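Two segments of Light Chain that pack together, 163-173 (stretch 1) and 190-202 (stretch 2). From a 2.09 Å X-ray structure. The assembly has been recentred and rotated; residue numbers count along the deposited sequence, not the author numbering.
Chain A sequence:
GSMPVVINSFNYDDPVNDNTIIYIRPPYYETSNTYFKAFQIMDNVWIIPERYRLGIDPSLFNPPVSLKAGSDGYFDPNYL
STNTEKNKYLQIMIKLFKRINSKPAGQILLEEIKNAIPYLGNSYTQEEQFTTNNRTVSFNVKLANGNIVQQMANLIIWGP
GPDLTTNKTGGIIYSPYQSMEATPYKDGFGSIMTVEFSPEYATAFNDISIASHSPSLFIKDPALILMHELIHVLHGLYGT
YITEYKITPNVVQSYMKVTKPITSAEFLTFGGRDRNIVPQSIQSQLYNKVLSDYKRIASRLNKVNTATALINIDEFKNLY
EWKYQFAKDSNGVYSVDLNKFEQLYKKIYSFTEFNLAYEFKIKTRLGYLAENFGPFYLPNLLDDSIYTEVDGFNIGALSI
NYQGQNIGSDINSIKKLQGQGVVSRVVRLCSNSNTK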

# COMPACT_ATOMS: atom_id res chain seq x y z
N ASP A 163 28.65 8.57 -7.57
CA ASP A 163 28.59 7.66 -6.41
C ASP A 163 27.15 7.24 -6.14
O ASP A 163 26.34 8.06 -5.69
CB ASP A 163 29.23 8.33 -5.19
CG ASP A 163 29.45 7.36 -4.01
OD1 ASP A 163 28.74 6.32 -3.90
OD2 ASP A 163 30.38 7.63 -3.21
N LEU A 164 26.83 5.98 -6.41
CA LEU A 164 25.46 5.48 -6.23
C LEU A 164 24.99 5.47 -4.79
O LEU A 164 23.80 5.28 -4.56
CB LEU A 164 25.32 4.06 -6.78
CG LEU A 164 25.68 3.87 -8.24
CD1 LEU A 164 25.47 2.44 -8.61
CD2 LEU A 164 24.85 4.79 -9.12
N THR A 165 25.89 5.69 -3.82
CA THR A 165 25.49 5.70 -2.41
C THR A 165 25.27 7.13 -1.86
O THR A 165 24.78 7.30 -0.75
CB THR A 165 26.56 4.99 -1.52
OG1 THR A 165 27.75 5.78 -1.51
CG2 THR A 165 26.92 3.63 -2.08
N THR A 166 25.58 8.15 -2.66
CA THR A 166 25.47 9.52 -2.19
C THR A 166 24.13 10.17 -2.57
O THR A 166 23.81 10.30 -3.74
CB THR A 166 26.61 10.40 -2.79
OG1 THR A 166 27.86 9.82 -2.48
CG2 THR A 166 26.56 11.83 -2.24
N ASN A 167 23.34 10.56 -1.57
CA ASN A 167 22.17 11.40 -1.79
C ASN A 167 22.52 12.84 -1.46
O ASN A 167 23.32 13.08 -0.56
CB ASN A 167 21.01 10.92 -0.94
CG ASN A 167 20.72 9.47 -1.13
OD1 ASN A 167 20.48 9.00 -2.25
ND2 ASN A 167 20.76 8.72 -0.03
N LYS A 168 21.99 13.82 -2.21
CA LYS A 168 22.27 15.19 -1.81
C LYS A 168 21.22 16.17 -2.27
O LYS A 168 20.57 15.95 -3.27
CB LYS A 168 23.64 15.66 -2.32
CG LYS A 168 23.77 15.67 -3.80
CD LYS A 168 25.11 16.27 -4.22
CE LYS A 168 26.25 15.55 -3.54
NZ LYS A 168 27.58 16.00 -4.02
N THR A 169 21.09 17.26 -1.53
CA THR A 169 20.07 18.27 -1.80
C THR A 169 20.80 19.57 -2.14
O THR A 169 21.90 19.79 -1.63
CB THR A 169 19.14 18.42 -0.57
OG1 THR A 169 18.53 17.15 -0.30
CG2 THR A 169 18.04 19.44 -0.78
N GLY A 170 20.21 20.40 -2.99
CA GLY A 170 20.78 21.69 -3.37
C GLY A 170 19.74 22.69 -3.81
O GLY A 170 18.63 22.30 -4.10
N GLY A 171 20.07 24.00 -3.84
CA GLY A 171 19.11 25.01 -4.28
C GLY A 171 19.50 25.52 -5.67
O GLY A 171 20.47 25.03 -6.26
N ILE A 172 18.77 26.52 -6.18
CA ILE A 172 19.08 27.09 -7.49
C ILE A 172 19.58 28.53 -7.39
O ILE A 172 19.11 29.31 -6.55
CB ILE A 172 17.85 27.02 -8.42
CG1 ILE A 172 17.34 25.56 -8.54
CG2 ILE A 172 18.20 27.63 -9.81
CD1 ILE A 172 18.36 24.57 -9.14
N ILE A 173 20.55 28.88 -8.24
CA ILE A 173 21.18 30.18 -8.29
C ILE A 173 20.63 31.08 -9.41
O ILE A 173 20.45 30.62 -10.53
CB ILE A 173 22.70 30.01 -8.45
CG1 ILE A 173 23.28 29.36 -7.20
CG2 ILE A 173 23.38 31.35 -8.78
CD1 ILE A 173 24.64 28.72 -7.44
N GLY A 190 13.53 31.32 -0.66
CA GLY A 190 13.40 29.95 -1.10
C GLY A 190 13.66 29.85 -2.59
O GLY A 190 13.77 30.87 -3.28
N SER A 191 13.78 28.64 -3.11
CA SER A 191 13.91 28.48 -4.57
C SER A 191 13.49 27.08 -4.89
O SER A 191 13.30 26.27 -3.96
CB SER A 191 15.36 28.72 -5.05
OG SER A 191 16.20 27.64 -4.70
N ILE A 192 13.35 26.79 -6.18
CA ILE A 192 13.24 25.42 -6.63
C ILE A 192 14.39 24.62 -6.01
O ILE A 192 15.53 25.09 -6.00
CB ILE A 192 13.30 25.31 -8.15
CG1 ILE A 192 12.02 25.88 -8.78
CG2 ILE A 192 13.32 23.88 -8.57
CD1 ILE A 192 12.20 26.15 -10.33
N MET A 193 14.09 23.42 -5.50
CA MET A 193 15.14 22.59 -4.90
C MET A 193 15.43 21.42 -5.80
O MET A 193 14.63 21.10 -6.67
CB MET A 193 14.75 22.15 -3.46
CG MET A 193 14.55 23.37 -2.52
SD MET A 193 16.06 24.42 -2.27
CE MET A 193 17.14 23.29 -1.34
N THR A 194 16.63 20.87 -5.66
CA THR A 194 17.10 19.70 -6.38
C THR A 194 17.48 18.61 -5.37
O THR A 194 18.20 18.92 -4.40
CB THR A 194 18.36 20.00 -7.23
OG1 THR A 194 18.18 21.21 -7.97
CG2 THR A 194 18.68 18.86 -8.19
N VAL A 195 17.06 17.37 -5.63
CA VAL A 195 17.61 16.20 -4.89
C VAL A 195 18.21 15.14 -5.83
O VAL A 195 17.64 14.83 -6.84
CB VAL A 195 16.54 15.53 -4.01
CG1 VAL A 195 17.06 14.19 -3.44
CG2 VAL A 195 16.13 16.46 -2.88
N GLU A 196 19.40 14.64 -5.52
CA GLU A 196 19.90 13.45 -6.17
C GLU A 196 19.66 12.31 -5.19
O GLU A 196 20.19 12.35 -4.07
CB GLU A 196 21.40 13.57 -6.48
CG GLU A 196 21.73 14.77 -7.32
CD GLU A 196 23.22 15.07 -7.30
OE1 GLU A 196 24.03 14.11 -7.42
OE2 GLU A 196 23.57 16.24 -7.09
N PHE A 197 18.84 11.34 -5.59
CA PHE A 197 18.43 10.29 -4.67
C PHE A 197 18.57 8.90 -5.28
O PHE A 197 18.16 8.63 -6.44
CB PHE A 197 16.98 10.50 -4.21
CG PHE A 197 16.62 9.63 -3.04
CD1 PHE A 197 17.16 9.90 -1.79
CD2 PHE A 197 15.79 8.53 -3.19
CE1 PHE A 197 16.87 9.08 -0.70
CE2 PHE A 197 15.48 7.72 -2.09
CZ PHE A 197 16.02 7.99 -0.88
N SER A 198 19.08 7.98 -4.46
CA SER A 198 19.41 6.65 -4.91
C SER A 198 18.85 5.64 -3.89
O SER A 198 19.53 5.31 -2.92
CB SER A 198 20.94 6.51 -5.04
OG SER A 198 21.35 5.31 -5.64
N PRO A 199 17.58 5.20 -4.08
CA PRO A 199 16.91 4.35 -3.08
C PRO A 199 17.44 2.92 -2.94
O PRO A 199 17.24 2.30 -1.88
CB PRO A 199 15.45 4.31 -3.57
CG PRO A 199 15.57 4.49 -5.04
CD PRO A 199 16.71 5.48 -5.24
N GLU A 200 18.08 2.39 -3.97
CA GLU A 200 18.54 1.01 -3.96
C GLU A 200 19.93 0.77 -3.37
O GLU A 200 20.34 -0.38 -3.27
CB GLU A 200 18.54 0.46 -5.39
CG GLU A 200 17.13 0.41 -6.01
CD GLU A 200 17.13 -0.33 -7.33
OE1 GLU A 200 17.61 0.23 -8.34
OE2 GLU A 200 16.67 -1.47 -7.36
N TYR A 201 20.65 1.82 -3.01
CA TYR A 201 22.00 1.67 -2.43
C TYR A 201 22.02 2.35 -1.06
O TYR A 201 21.65 3.52 -0.93
CB TYR A 201 23.08 2.23 -3.37
CG TYR A 201 23.21 1.41 -4.64
CD1 TYR A 201 24.11 0.34 -4.72
CD2 TYR A 201 22.38 1.65 -5.73
CE1 TYR A 201 24.20 -0.44 -5.86
CE2 TYR A 201 22.47 0.88 -6.88
CZ TYR A 201 23.38 -0.16 -6.94
OH TYR A 201 23.45 -0.92 -8.09
N ALA A 202 22.40 1.61 -0.03
CA ALA A 202 22.19 2.04 1.34
C ALA A 202 23.38 1.66 2.20
O ALA A 202 24.17 0.80 1.83
CB ALA A 202 20.94 1.42 1.89
O HOH W 1 20.14 5.74 -0.31
O HOH W 2 20.74 22.23 -7.70

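The contact is built around a short antiparallel ladder in which alternate residues exchange backbone hydrogen bonds, and beyond each end of it side chains take over the work of the backbone. At one end of the ladder, Lys168 and Glu196 form a hydrogen-bonded pair: Lys168 N donates to Glu196 O at 3.0 Å, and Glu196 N returns the bond to Lys168 O at 2.9 Å. Two residues along, Gly170 N reaches Thr194 O and Thr194 N reaches Gly170 O, both at 2.9 Å. Between these pairs Thr169 faces Val195 without hydrogen bonds between them, and the strands draw in to 4.5 Å from Thr169 CA to Val195 CA. Here the carbonyls also receive CA-H contacts: Thr169 CA lies 3.3 Å from Thr194 O, and Val195 CA lies 3.4 Å from Lys168 O.

Past Gly170 the pattern gives way to a serine. Ile172 N donates to Ser191 OG over 3.2 Å in a nearly straight bond, while Ser191 OG donates to Ile192 O at 2.9 Å. One hydroxyl thus serves as acceptor across the contact and donor within its own stretch. The CA-to-CB bond of Ile172 points toward the partner stretch, and Ile172 CG1 packs 4.1 Å from Ile192 CB, an apolar contact between two buried residues.

At the other end Asn167 mimics a strand carbonyl. Its CB leaves sideways, but the m rotamer brings Asn167 OD1 to within 2.8 Å of Ser198 N, which donates to it. The other half of the amide is used as well: Asn167 ND2 donates to water 1 at 3.1 Å, and water 1 donates to Ser198 O at 2.7 Å and Tyr201 O at 2.8 Å. An amide suits this position because it offers an acceptor and a donor from one side chain. Ser198 adds its hydroxyl, Ser198 OG donating to Leu164 O at 2.7 Å.

That carbonyl belongs to a type I turn from Asp163 to Thr166, closed by Thr166 N to Asp163 O at 3.1 Å. Asp163 makes no contact across, yet Asp163 OD1 accepts from Thr165 N at 2.9 Å and Thr165 OG1 at 2.6 Å, bonds within the turn that carries Leu164. A second type I turn, Ser198 to Tyr201, carries the ring that Leu164 meets: Leu164 CD1 sits over one face, 4.0 Å from the Tyr201 ring centroid, a CH-pi contact that suits a branched aliphatic chain against a flat aromatic.

The two faces of the ladder differ. Lys168, Glu196 and Thr194 share one, where the aliphatic Lys168 CD lies 3.3 Å from Glu196 OE2; Thr194 OG1 shares water 2 with Gly171 O, at 2.8 Å and 3.2 Å respectively. On the other, Thr169 OG1 approaches Val195 CG2 at 3.6 Å, its polar need met elsewhere in the structure. Met193 folds back with three m torsions, bringing Met193 CE to 3.3 Å from Gly170 O and Met193 SD to 3.7 Å from Gly171 CA.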